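RNA pseudouridylate synthase domain-containing protein 1 (Homo sapiens, PDB 5VBB) probably converts uridine to pseudouridine in RNA as a pseudouridine synthase of the RluA type. Local coordinates at residues S110-S115 and T146-L151; I11-R16 and V222-P227; P186-L191 and G198-P203; M130-S135 and L176-S181; G154-D159 and S233-W238. All coordinates share one frame; numbering follows the deposited sequence. Where two conformers were deposited one is given.

Contact 1 of 5, residues S110-S115 and T146-L151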
# COMPACT_ATOMS: atom_id res chain seq x y z
N SER A 110 20.25 3.44 1.38
CA SER A 110 19.25 4.52 1.40
C SER A 110 18.11 4.25 0.42
O SER A 110 16.98 4.67 0.66
CB SER A 110 19.90 5.87 1.10
OG SER A 110 20.10 6.09 -0.28
N ARG A 111 18.40 3.57 -0.70
CA ARG A 111 17.40 3.25 -1.72
C ARG A 111 17.69 1.89 -2.29
O ARG A 111 18.87 1.54 -2.49
CB ARG A 111 17.42 4.30 -2.85
CG ARG A 111 16.36 4.10 -3.93
CD ARG A 111 16.42 5.24 -4.91
NE ARG A 111 15.23 5.35 -5.74
CZ ARG A 111 15.05 6.28 -6.68
NH1 ARG A 111 15.99 7.20 -6.89
NH2 ARG A 111 13.93 6.32 -7.39
N VAL A 112 16.64 1.10 -2.50
CA VAL A 112 16.77 -0.26 -3.02
C VAL A 112 15.80 -0.43 -4.17
O VAL A 112 14.61 -0.14 -4.02
CB VAL A 112 16.48 -1.32 -1.92
CG1 VAL A 112 16.55 -2.74 -2.46
CG2 VAL A 112 17.42 -1.15 -0.74
N THR A 113 16.29 -0.98 -5.28
CA THR A 113 15.46 -1.36 -6.43
C THR A 113 15.21 -2.84 -6.22
O THR A 113 16.17 -3.58 -6.07
CB THR A 113 16.20 -1.12 -7.74
OG1 THR A 113 16.47 0.26 -7.85
CG2 THR A 113 15.41 -1.53 -8.93
N ILE A 114 13.96 -3.28 -6.15
CA ILE A 114 13.64 -4.70 -5.93
C ILE A 114 13.00 -5.15 -7.21
O ILE A 114 11.90 -4.70 -7.55
CB ILE A 114 12.70 -4.95 -4.75
CG1 ILE A 114 13.12 -4.12 -3.51
CG2 ILE A 114 12.70 -6.46 -4.47
CD1 ILE A 114 12.13 -4.04 -2.45
N SER A 115 13.69 -6.02 -7.92
CA SER A 115 13.28 -6.43 -9.26
C SER A 115 12.97 -7.92 -9.39
O SER A 115 12.60 -8.32 -10.48
CB SER A 115 14.40 -6.06 -10.23
OG SER A 115 15.59 -6.76 -9.92
N THR A 146 9.80 -2.79 -7.59
CA THR A 146 9.47 -1.97 -6.44
C THR A 146 10.67 -1.13 -6.08
O THR A 146 11.76 -1.66 -5.83
CB THR A 146 9.06 -2.78 -5.18
OG1 THR A 146 7.94 -3.58 -5.45
CG2 THR A 146 8.70 -1.87 -4.01
N ASP A 147 10.47 0.17 -6.06
CA ASP A 147 11.47 1.12 -5.63
C ASP A 147 11.25 1.41 -4.14
O ASP A 147 10.17 1.85 -3.75
CB ASP A 147 11.35 2.37 -6.47
CG ASP A 147 12.32 3.48 -6.16
OD1 ASP A 147 13.46 3.17 -5.77
OD2 ASP A 147 11.98 4.65 -6.42
N LEU A 148 12.25 1.17 -3.33
CA LEU A 148 12.15 1.34 -1.86
C LEU A 148 13.12 2.45 -1.45
O LEU A 148 14.31 2.32 -1.69
CB LEU A 148 12.55 0.02 -1.18
CG LEU A 148 12.50 -0.09 0.35
CD1 LEU A 148 12.33 -1.52 0.78
CD2 LEU A 148 13.79 0.45 1.04
N VAL A 149 12.62 3.44 -0.72
CA VAL A 149 13.42 4.54 -0.17
C VAL A 149 13.28 4.49 1.38
O VAL A 149 12.17 4.57 1.93
CB VAL A 149 12.94 5.91 -0.75
CG1 VAL A 149 13.73 7.07 -0.15
CG2 VAL A 149 13.06 5.94 -2.27
N VAL A 150 14.41 4.43 2.07
CA VAL A 150 14.40 4.37 3.53
C VAL A 150 14.21 5.79 4.08
O VAL A 150 14.99 6.67 3.76
CB VAL A 150 15.67 3.71 4.09
CG1 VAL A 150 15.62 3.64 5.60
CG2 VAL A 150 15.87 2.30 3.52
N LEU A 151 13.17 5.99 4.91
CA LEU A 151 12.86 7.30 5.48
C LEU A 151 13.50 7.45 6.84
O LEU A 151 14.12 8.48 7.14
CB LEU A 151 11.36 7.48 5.60
CG LEU A 151 10.58 7.40 4.32
CD1 LEU A 151 9.10 7.35 4.63
CD2 LEU A 151 11.00 8.51 3.34

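Contact 2 of 5, residues I11-R16 and V222-P227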
# COMPACT_ATOMS: atom_id res chain seq x y z
N ILE A 11 -12.71 10.44 4.01
CA ILE A 11 -12.67 10.87 2.62
C ILE A 11 -11.48 11.83 2.46
O ILE A 11 -11.28 12.71 3.29
CB ILE A 11 -14.01 11.50 2.23
CG1 ILE A 11 -15.18 10.46 2.39
CG2 ILE A 11 -13.97 12.09 0.80
N VAL A 12 -10.69 11.65 1.42
CA VAL A 12 -9.53 12.51 1.21
C VAL A 12 -9.64 13.31 -0.08
O VAL A 12 -8.81 14.15 -0.32
CB VAL A 12 -8.20 11.72 1.29
CG1 VAL A 12 -8.02 11.16 2.69
CG2 VAL A 12 -8.13 10.60 0.26
N TYR A 13 -10.68 13.07 -0.88
CA TYR A 13 -10.88 13.72 -2.15
C TYR A 13 -12.30 13.44 -2.60
O TYR A 13 -12.72 12.28 -2.61
CB TYR A 13 -9.88 13.14 -3.17
CG TYR A 13 -9.95 13.74 -4.55
CD1 TYR A 13 -11.00 13.42 -5.40
CD2 TYR A 13 -8.88 14.44 -5.08
CE1 TYR A 13 -11.05 13.91 -6.70
CE2 TYR A 13 -8.90 14.89 -6.39
CZ TYR A 13 -10.01 14.68 -7.17
OH TYR A 13 -10.00 15.14 -8.45
N ARG A 14 -13.03 14.48 -3.00
CA ARG A 14 -14.38 14.29 -3.52
C ARG A 14 -14.61 15.32 -4.59
O ARG A 14 -14.40 16.50 -4.36
CB ARG A 14 -15.43 14.37 -2.39
CG ARG A 14 -16.92 14.47 -2.78
CD ARG A 14 -17.64 13.15 -2.88
NE ARG A 14 -19.04 13.30 -3.32
CZ ARG A 14 -20.06 13.67 -2.55
NH1 ARG A 14 -19.86 13.98 -1.27
NH2 ARG A 14 -21.29 13.77 -3.06
N SER A 15 -14.97 14.84 -5.77
CA SER A 15 -15.36 15.64 -6.91
C SER A 15 -16.75 15.17 -7.36
O SER A 15 -17.36 14.31 -6.73
CB SER A 15 -14.35 15.50 -8.04
OG SER A 15 -14.47 14.25 -8.70
N ARG A 16 -17.23 15.70 -8.49
CA ARG A 16 -18.50 15.28 -9.08
C ARG A 16 -18.42 13.83 -9.57
O ARG A 16 -19.40 13.10 -9.47
CB ARG A 16 -18.82 16.18 -10.30
CG ARG A 16 -19.11 17.65 -9.93
CD ARG A 16 -18.84 18.63 -11.08
NE ARG A 16 -19.76 18.45 -12.21
CZ ARG A 16 -21.05 18.78 -12.20
NH1 ARG A 16 -21.60 19.34 -11.12
NH2 ARG A 16 -21.81 18.56 -13.27
N VAL A 222 -6.99 12.79 -10.72
CA VAL A 222 -7.32 12.43 -9.34
C VAL A 222 -6.00 12.21 -8.67
O VAL A 222 -5.34 11.23 -8.99
CB VAL A 222 -8.19 11.16 -9.27
CG1 VAL A 222 -8.48 10.76 -7.81
CG2 VAL A 222 -9.47 11.33 -10.06
N GLU A 223 -5.57 13.13 -7.78
CA GLU A 223 -4.27 13.00 -7.14
C GLU A 223 -4.40 13.20 -5.65
O GLU A 223 -4.89 14.24 -5.20
CB GLU A 223 -3.31 14.00 -7.77
CG GLU A 223 -1.95 14.08 -7.10
CD GLU A 223 -0.99 15.00 -7.81
OE1 GLU A 223 -1.45 15.83 -8.63
OE2 GLU A 223 0.23 14.87 -7.57
N VAL A 224 -4.00 12.21 -4.86
CA VAL A 224 -4.13 12.36 -3.43
C VAL A 224 -2.87 11.90 -2.77
O VAL A 224 -2.12 11.04 -3.27
CB VAL A 224 -5.41 11.70 -2.79
CG1 VAL A 224 -6.62 11.88 -3.68
CG2 VAL A 224 -5.22 10.22 -2.49
N CYS A 225 -2.62 12.54 -1.65
CA CYS A 225 -1.57 12.25 -0.73
C CYS A 225 -2.20 12.28 0.63
O CYS A 225 -2.47 13.35 1.17
CB CYS A 225 -0.45 13.27 -0.86
SG CYS A 225 1.09 12.67 -0.21
N THR A 226 -2.54 11.09 1.14
CA THR A 226 -3.24 10.96 2.39
C THR A 226 -2.34 11.29 3.59
O THR A 226 -1.11 11.25 3.46
CB THR A 226 -3.71 9.50 2.63
OG1 THR A 226 -2.57 8.72 3.03
CG2 THR A 226 -4.42 8.89 1.47
N PRO A 227 -2.95 11.47 4.79
CA PRO A 227 -2.13 11.63 5.99
C PRO A 227 -1.29 10.39 6.27
O PRO A 227 -1.66 9.27 5.92
CB PRO A 227 -3.16 11.81 7.11
CG PRO A 227 -4.39 12.26 6.44
CD PRO A 227 -4.38 11.54 5.12

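Contact 3 of 5, residues P186-L191 and G198-P203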
# COMPACT_ATOMS: atom_id res chain seq x y z
N PRO A 186 10.41 -7.93 6.15
CA PRO A 186 8.95 -8.01 5.98
C PRO A 186 8.20 -6.87 6.62
O PRO A 186 8.66 -6.25 7.58
CB PRO A 186 8.58 -9.36 6.64
CG PRO A 186 9.74 -9.72 7.48
CD PRO A 186 10.94 -9.12 6.88
N VAL A 187 6.96 -6.65 6.15
CA VAL A 187 6.13 -5.62 6.73
C VAL A 187 5.74 -6.06 8.13
O VAL A 187 5.37 -7.20 8.37
CB VAL A 187 4.88 -5.35 5.86
CG1 VAL A 187 3.94 -4.37 6.55
CG2 VAL A 187 5.25 -4.88 4.48
N VAL A 188 5.84 -5.12 9.08
CA VAL A 188 5.46 -5.35 10.46
C VAL A 188 3.98 -5.66 10.52
O VAL A 188 3.18 -4.95 9.94
CB VAL A 188 5.82 -4.14 11.36
CG1 VAL A 188 5.24 -4.28 12.75
CG2 VAL A 188 7.35 -3.94 11.43
N GLY A 189 3.64 -6.73 11.23
CA GLY A 189 2.26 -7.20 11.38
C GLY A 189 1.71 -7.93 10.17
O GLY A 189 0.50 -8.17 10.08
N ASP A 190 2.58 -8.35 9.26
CA ASP A 190 2.17 -9.11 8.08
C ASP A 190 1.98 -10.57 8.46
O ASP A 190 2.95 -11.33 8.58
CB ASP A 190 3.15 -8.95 6.93
CG ASP A 190 2.63 -9.46 5.60
OD1 ASP A 190 1.81 -10.38 5.60
OD2 ASP A 190 3.14 -9.01 4.56
N LEU A 191 0.72 -10.97 8.59
CA LEU A 191 0.36 -12.32 9.01
C LEU A 191 0.60 -13.38 7.96
O LEU A 191 0.65 -14.55 8.30
CB LEU A 191 -1.10 -12.37 9.45
CG LEU A 191 -1.47 -11.45 10.62
CD1 LEU A 191 -2.96 -11.48 10.88
CD2 LEU A 191 -0.69 -11.83 11.86
N GLY A 198 9.27 -13.34 13.72
CA GLY A 198 8.81 -11.96 13.79
C GLY A 198 7.63 -11.71 14.72
O GLY A 198 7.41 -10.56 15.10
N ARG A 199 6.86 -12.79 15.12
CA ARG A 199 5.69 -12.72 15.97
C ARG A 199 4.77 -11.58 15.46
O ARG A 199 4.50 -10.60 16.15
CB ARG A 199 6.09 -12.57 17.44
N GLU A 200 4.31 -11.74 14.22
CA GLU A 200 3.49 -10.73 13.53
C GLU A 200 2.06 -10.73 14.00
O GLU A 200 1.30 -9.87 13.60
CB GLU A 200 3.55 -10.92 12.01
CG GLU A 200 4.96 -10.83 11.43
CD GLU A 200 5.80 -9.62 11.79
OE1 GLU A 200 5.26 -8.64 12.34
OE2 GLU A 200 7.02 -9.64 11.50
N ASP A 201 1.71 -11.66 14.89
CA ASP A 201 0.43 -11.67 15.56
C ASP A 201 0.37 -10.57 16.65
O ASP A 201 -0.73 -10.27 17.12
CB ASP A 201 0.17 -13.07 16.18
CG ASP A 201 1.20 -13.62 17.14
OD1 ASP A 201 2.41 -13.32 16.94
OD2 ASP A 201 0.84 -14.45 17.99
N ARG A 202 1.52 -9.96 17.07
CA ARG A 202 1.51 -9.01 18.19
C ARG A 202 1.17 -7.57 17.76
O ARG A 202 0.50 -6.93 18.54
CB ARG A 202 2.84 -9.06 18.96
CG ARG A 202 3.11 -10.47 19.50
CD ARG A 202 4.05 -10.52 20.69
NE ARG A 202 5.47 -10.41 20.31
CZ ARG A 202 6.43 -11.30 20.59
NH1 ARG A 202 6.14 -12.44 21.21
NH2 ARG A 202 7.68 -11.07 20.22
N PRO A 203 1.56 -7.00 16.58
CA PRO A 203 1.13 -5.62 16.27
C PRO A 203 -0.38 -5.51 16.03
O PRO A 203 -1.05 -6.48 15.68
CB PRO A 203 1.96 -5.27 15.01
CG PRO A 203 3.05 -6.24 14.98
CD PRO A 203 2.44 -7.51 15.52

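Contact 4 of 5, residues M130-S135 and L176-S181. With SO4 (sulfate ion), chain B.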
# COMPACT_ATOMS: atom_id res chain seq x y z
N MET A 130 1.57 -15.68 -3.05
CA MET A 130 2.61 -15.29 -3.98
C MET A 130 4.02 -15.67 -3.51
O MET A 130 4.25 -15.88 -2.32
CB MET A 130 2.52 -13.77 -4.19
CG MET A 130 1.10 -13.27 -4.54
SD MET A 130 0.32 -13.93 -6.03
CE MET A 130 1.31 -13.14 -7.29
N CYS A 131 4.97 -15.74 -4.44
CA CYS A 131 6.36 -16.08 -4.14
C CYS A 131 7.32 -15.43 -5.10
O CYS A 131 6.95 -15.04 -6.19
CB CYS A 131 6.54 -17.60 -4.19
SG CYS A 131 6.04 -18.34 -5.75
N ILE A 132 8.59 -15.43 -4.72
CA ILE A 132 9.69 -14.90 -5.54
C ILE A 132 10.14 -15.99 -6.48
O ILE A 132 10.21 -17.15 -6.07
CB ILE A 132 10.88 -14.49 -4.60
CG1 ILE A 132 10.45 -13.36 -3.68
CG2 ILE A 132 12.10 -14.11 -5.37
CD1 ILE A 132 10.31 -11.96 -4.39
N GLU A 133 10.55 -15.61 -7.71
CA GLU A 133 11.08 -16.54 -8.73
C GLU A 133 12.25 -17.30 -8.13
O GLU A 133 12.98 -16.74 -7.32
CB GLU A 133 11.58 -15.76 -9.97
CG GLU A 133 12.94 -15.10 -9.71
CD GLU A 133 13.47 -14.15 -10.75
OE1 GLU A 133 14.07 -14.63 -11.73
OE2 GLU A 133 13.45 -12.93 -10.48
N GLY A 134 12.39 -18.58 -8.46
CA GLY A 134 13.47 -19.37 -7.88
C GLY A 134 13.09 -20.12 -6.60
O GLY A 134 13.69 -21.16 -6.31
N SER A 135 12.13 -19.60 -5.81
CA SER A 135 11.70 -20.29 -4.59
C SER A 135 10.95 -21.58 -4.98
O SER A 135 10.47 -21.70 -6.11
CB SER A 135 10.82 -19.39 -3.72
OG SER A 135 9.58 -19.12 -4.34
N LEU A 176 4.30 -5.58 -2.78
CA LEU A 176 5.13 -4.87 -1.80
C LEU A 176 5.45 -5.78 -0.63
O LEU A 176 6.58 -5.81 -0.16
CB LEU A 176 4.36 -3.63 -1.30
CG LEU A 176 3.94 -2.68 -2.41
CD1 LEU A 176 3.08 -1.59 -1.88
CD2 LEU A 176 5.14 -2.13 -3.14
N ARG A 177 4.47 -6.58 -0.21
CA ARG A 177 4.68 -7.48 0.91
C ARG A 177 5.63 -8.60 0.55
O ARG A 177 6.46 -8.99 1.37
CB ARG A 177 3.35 -8.07 1.36
CG ARG A 177 2.41 -7.02 1.94
CD ARG A 177 0.98 -7.47 1.81
NE ARG A 177 0.71 -8.52 2.80
CZ ARG A 177 -0.48 -9.08 3.01
NH1 ARG A 177 -1.53 -8.74 2.27
NH2 ARG A 177 -0.61 -10.01 3.94
N VAL A 178 5.52 -9.11 -0.68
CA VAL A 178 6.40 -10.20 -1.11
C VAL A 178 7.84 -9.69 -1.28
O VAL A 178 8.79 -10.37 -0.87
CB VAL A 178 5.86 -10.86 -2.38
CG1 VAL A 178 6.87 -11.84 -2.99
CG2 VAL A 178 4.53 -11.53 -2.09
N HIS A 179 7.99 -8.54 -1.95
CA HIS A 179 9.30 -7.96 -2.21
C HIS A 179 10.05 -7.60 -0.91
O HIS A 179 11.25 -7.86 -0.82
CB HIS A 179 9.19 -6.74 -3.11
CG HIS A 179 9.31 -7.01 -4.59
ND1 HIS A 179 9.07 -6.02 -5.51
CD2 HIS A 179 9.66 -8.14 -5.26
CE1 HIS A 179 9.26 -6.57 -6.70
NE2 HIS A 179 9.68 -7.83 -6.58
N CYS A 180 9.37 -6.97 0.05
CA CYS A 180 10.03 -6.58 1.32
C CYS A 180 10.44 -7.81 2.14
O CYS A 180 11.57 -7.89 2.63
CB CYS A 180 9.11 -5.64 2.10
SG CYS A 180 8.92 -4.03 1.29
N SER A 181 9.57 -8.83 2.17
CA SER A 181 9.85 -10.10 2.83
C SER A 181 11.03 -10.82 2.15
O SER A 181 11.89 -11.36 2.84
CB SER A 181 8.61 -10.98 2.83
OG SER A 181 8.88 -12.25 3.39
S SO4 B . -4.81 -9.75 3.38
O1 SO4 B . -3.58 -10.40 2.89
O2 SO4 B . -5.94 -10.31 2.63
O3 SO4 B . -4.98 -9.96 4.81
O4 SO4 B . -4.72 -8.31 3.18

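Contact 5 of 5, residues G154-D159 and S233-W238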
# COMPACT_ATOMS: atom_id res chain seq x y z
N GLY A 154 14.20 3.20 13.45
CA GLY A 154 13.64 3.36 14.78
C GLY A 154 13.34 2.03 15.42
O GLY A 154 13.72 0.98 14.88
N LEU A 155 12.54 2.05 16.49
CA LEU A 155 12.10 0.81 17.11
C LEU A 155 10.57 0.77 17.06
O LEU A 155 9.94 1.80 17.30
CB LEU A 155 12.56 0.68 18.57
CG LEU A 155 14.06 0.82 18.87
CD1 LEU A 155 14.27 0.87 20.33
CD2 LEU A 155 14.88 -0.30 18.23
N TYR A 156 9.98 -0.41 16.74
CA TYR A 156 8.55 -0.63 16.80
C TYR A 156 8.34 -1.66 17.90
O TYR A 156 8.84 -2.78 17.79
CB TYR A 156 7.94 -1.09 15.48
CG TYR A 156 6.44 -1.03 15.58
CD1 TYR A 156 5.77 0.18 15.45
CD2 TYR A 156 5.73 -2.11 16.11
CE1 TYR A 156 4.42 0.29 15.73
CE2 TYR A 156 4.37 -2.01 16.40
CZ TYR A 156 3.72 -0.80 16.21
OH TYR A 156 2.40 -0.71 16.49
N ALA A 157 7.67 -1.26 19.01
CA ALA A 157 7.45 -2.12 20.17
C ALA A 157 8.82 -2.71 20.59
O ALA A 157 8.94 -3.91 20.82
CB ALA A 157 6.44 -3.22 19.85
N GLY A 158 9.85 -1.86 20.60
CA GLY A 158 11.20 -2.24 21.00
C GLY A 158 12.04 -3.04 20.03
O GLY A 158 13.17 -3.39 20.36
N ASP A 159 11.54 -3.31 18.82
CA ASP A 159 12.29 -4.08 17.83
C ASP A 159 12.76 -3.17 16.67
O ASP A 159 12.03 -2.27 16.27
CB ASP A 159 11.43 -5.25 17.31
CG ASP A 159 10.97 -6.21 18.42
OD1 ASP A 159 11.72 -6.41 19.39
OD2 ASP A 159 9.87 -6.80 18.28
N SER A 233 2.98 10.37 17.22
CA SER A 233 1.80 11.04 17.79
C SER A 233 0.54 10.20 17.65
O SER A 233 -0.43 10.45 18.35
CB SER A 233 1.59 12.43 17.17
OG SER A 233 1.93 12.50 15.79
N LEU A 234 0.55 9.19 16.78
CA LEU A 234 -0.63 8.34 16.58
C LEU A 234 -0.44 6.95 17.15
O LEU A 234 -1.40 6.38 17.69
CB LEU A 234 -0.98 8.26 15.08
CG LEU A 234 -1.06 9.59 14.33
CD1 LEU A 234 -1.33 9.34 12.87
CD2 LEU A 234 -2.14 10.50 14.92
N ASP A 235 0.76 6.38 17.01
CA ASP A 235 1.10 5.05 17.52
C ASP A 235 2.34 5.21 18.37
O ASP A 235 3.45 5.33 17.86
CB ASP A 235 1.35 4.09 16.37
CG ASP A 235 1.63 2.68 16.79
OD1 ASP A 235 1.78 2.43 18.01
OD2 ASP A 235 1.64 1.81 15.92
N ALA A 236 2.15 5.12 19.69
CA ALA A 236 3.23 5.31 20.63
C ALA A 236 4.21 4.13 20.69
O ALA A 236 5.27 4.29 21.28
CB ALA A 236 2.67 5.61 22.00
N CYS A 237 3.92 2.99 20.04
CA CYS A 237 4.89 1.90 19.92
C CYS A 237 5.98 2.27 18.88
O CYS A 237 7.04 1.66 18.89
CB CYS A 237 4.22 0.59 19.54
SG CYS A 237 3.26 -0.14 20.87
N TRP A 238 5.71 3.22 17.97
CA TRP A 238 6.67 3.63 16.95
C TRP A 238 7.54 4.73 17.54
O TRP A 238 7.04 5.81 17.87
CB TRP A 238 5.97 4.09 15.66
CG TRP A 238 6.83 4.79 14.64
CD1 TRP A 238 6.52 5.95 13.99
CD2 TRP A 238 8.07 4.33 14.07
NE1 TRP A 238 7.54 6.30 13.14
CE2 TRP A 238 8.47 5.30 13.12
CE3 TRP A 238 8.94 3.24 14.32
CZ2 TRP A 238 9.69 5.23 12.43
CZ3 TRP A 238 10.14 3.18 13.63
CH2 TRP A 238 10.51 4.16 12.71
O HOH W 1 9.53 0.94 20.39

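Contact 1 of 5, residues S110-S115 and T146-L151
The carbonyl oxygen of S110 takes two donors: V150 N at 2.9 Å, nearly straight at the hydrogen (172°), and the side-chain amide of Q245, whose NE2 also reaches V150 O. From there the strands run antiparallel, with V112 facing L148 and I114 facing T146 as hydrogen-bonded pairs; V112 N, for example, lies 2.8 Å from L148 O.

A salt bridge runs diagonally between the strands, since R111 sits opposite V149 but reaches D147. With CG anti to the backbone N (chi1 -177°) and the chain extended as far as NE, the guanidinium meets the carboxylate side-on. R111 NE donates to D147 OD1 at 2.8 Å, on its syn lone pair, and R111 NH2 donates to D147 OD2 at 2.7 Å. The two planes are 34° apart, so the fit is twisted rather than flat. An arginine is long enough to span this diagonal at an exposed surface. The other face carries V112, I114, T146 and L148; there I114 CD1 rests 4.1 Å from L148 CD1, and the hydroxyl of T146 is hydrogen-bonded to H179 and Q175. Short strand 111-114 thus joins the antiparallel sheet of the synthase domain through alternating hydrogen-bonded and non-hydrogen-bonded pairs.

Contact 2 of 5, residues I11-R16 and V222-P227
A classic beta bulge, in which V12 and Y13 both face V20 of the neighbouring strand, shapes the chain where V12 and Y13 lean on strand 222-225. At the bulge both side chains start toward that strand, and the contact between the two segments is made chiefly by carbon atoms.

Y13 lies across the valines of the strand. Its CG is anti to the backbone N (chi1 -179°), which carries the ring out over the strand toward V222. There V222 CG1 stands over the centre of the ring, 4.2 Å from the centroid and 10° off the ring normal, a CH-pi contact. At the root of the same side chain Y13 CB presses on V224 CG1 at 3.5 Å. The other methyl of that residue, V224 CG2, meets V12 CG2 at 4.0 Å, the two side chains crossing at about a right angle. V12 CG2 also lies 4.3 Å from T226 CG2. A valine suits position 224 because its two methyls serve separate neighbours, Y13 and V12.

A tyrosine suits its own place by combining an apolar ring with a polar end: Y13 OH is hydrogen-bonded to E220 OE2, which S15 OG shares. T226 OG1 is hydrogen-bonded to H209. V222 touches F18 and V20 of strand 18-23, and V224 touches A73 of strand 73-77. Side chains of the four-stranded antiparallel sheet thereby pack on strand 221-225 of the larger one, a sheet-to-sheet apolar seam.

Contact 3 of 5, residues P186-L191 and G198-P203
Two torsions fold E200 toward the neighbouring turn: CG is anti to the carbonyl carbon (chi1 -59°) and the chain bends again at chi2 (-52°), bringing CD back toward G189. There E200 OE1 accepts from G189 N at 2.7 Å, the donor standing well above the carboxylate plane. The second oxygen, OE2, forms a salt bridge with R104 NE, so the buried acid is held by a backbone N-H and a charge, which is likely to favour its ionised form. Nearer the backbone, E200 CB comes 3.5 Å from D190 O.

G189 is the third residue of a type II turn from V187 to D190, closed by D190 N to V187 O at 3.1 Å. Its positive phi (77°) favours glycine, and a CB here would sit tightly against P203 CB. P203 packs beside it: P203 CG touches V188 CG1 at 3.7 Å and G189 CA at 3.8 Å. L191 CD2 comes within 3.3 Å of E200 O.

E200 itself begins the corner of a type I turn from R199 to R202. D190 OD1 forms a salt bridge with R177 NH2 and accepts hydrogen bonds from T192 N and Y193 N; its side chain is about 7 Å from that of D67, the catalytic aspartate inferred by similarity. Two beta turns joined by a glutamate thus shape the connection between helix 175-182 and strand 208-216, beside the probable active site.

Contact 4 of 5, residues M130-S135 and L176-S181
V178 pushes its two methyls against the strand, each overlapping a different residue. V178 CG1, anti to the backbone N (chi1 170°), lies 3.7 Å from I132 CD1, the two side chains running antiparallel as they pass. V178 CG2 rests 3.7 Å from M130 CB. A branched residue suits this spot because one helix position must serve two strand neighbours two residues apart.

I132 CD1 also reaches the rim of the next side chain, lying in the plane of the H179 ring at its edge, 4.0 Å from H179 CD2. The imidazole is held by T146 OG1 at ND1 and by H116 O at NE2, which would fix its rotation. Between M130 and I132, C131, whose CB starts away from the helix, is disulfide-bonded to C138, while I118 of the adjoining strand touches both M130 and V178.

One residue back, R177 leaves the helix on another side and forms salt bridges through NH1 to D67, the active-site aspartate by similarity, and through NH2 to D190. NH1 also donates to a sulfate oxygen, SO4 O1, at 2.7 Å, and NH2 gives O1 a weak bond at 3.2 Å; S69 OG holds the same ion. A leucine in place of R177 would probably leave D67 and D190 without their shared positive partner and the sulfate without these two donors. Apolar packing joins the helix to the strand, while the cationic R177 faces the presumed active site; the sulfate, probably from the crystallisation liquor, is consistent with a site that attracts anions.

Contact 5 of 5, residues G154-D159 and S233-W238
The ring of Y156, its CG anti to the backbone N (chi1 -169°) and so directed toward C237, has C237 CB over one face, 4.0 Å from the centroid and displaced toward the rim, where it comes 3.6 Å from Y156 CZ. C237 SG lies farther off, oblique to the ring. W238 CB meets Y156 CD1 at 3.9 Å, the two aromatic side chains crossing at about a right angle. The indole reaches G154, with W238 CZ3 3.7 Å from G154 CA; only glycine fits, since a CB there would clash with the indole.

Y156 and W238 form an antiparallel non-hydrogen-bonded pair, where strand 238-243 begins beside strand 146-156. At this point the chain also reverses in a tight beta hairpin: a type I' turn from Y156 to D159 leads into strand 159-168. Both central residues, A157 and G158, have positive phi, which glycine tolerates readily.

At the polar edge, Y156 OH donates to D235 OD2 at 2.7 Å, on the syn lone pair of OD2, with ring and carboxylate planes 81° apart. The other oxygen, D235 OD1, accepts C237 N at 3.0 Å in an Asx turn, so one carboxylate both holds the tyrosine and shapes the loop. A phenylalanine in place of Y156 would probably leave D235 OD2 without its hydroxyl partner and that carboxylate oxygen less firmly placed. Farther out, A157 N donates to C237 O at 3.0 Å, and a water bridges G158 N to that same oxygen.

From the N terminus, 11-16 opens a loop closed at 222-227 by contact 2, packing the four-stranded sheet on the large one; contacts 1, 3 and 4 nest inside it. Contact 1 pairs two strands of the large sheet, but 130-135 of contact 4 lies between its segments, so the two cross, meeting where T146 approaches H179. Contact 4 joins the three-stranded sheet to helix 175-182. Contact 5, in series with contact 1 and sharing strand 146-156, opens at 154-159 and shuts at 233-238, crossing contacts 2 and 4 and bringing a loop to the large sheet. Contact 3, joining two turns of one connection, nests within contact 5, touches Y156, and meets contact 4 through D190 and R177.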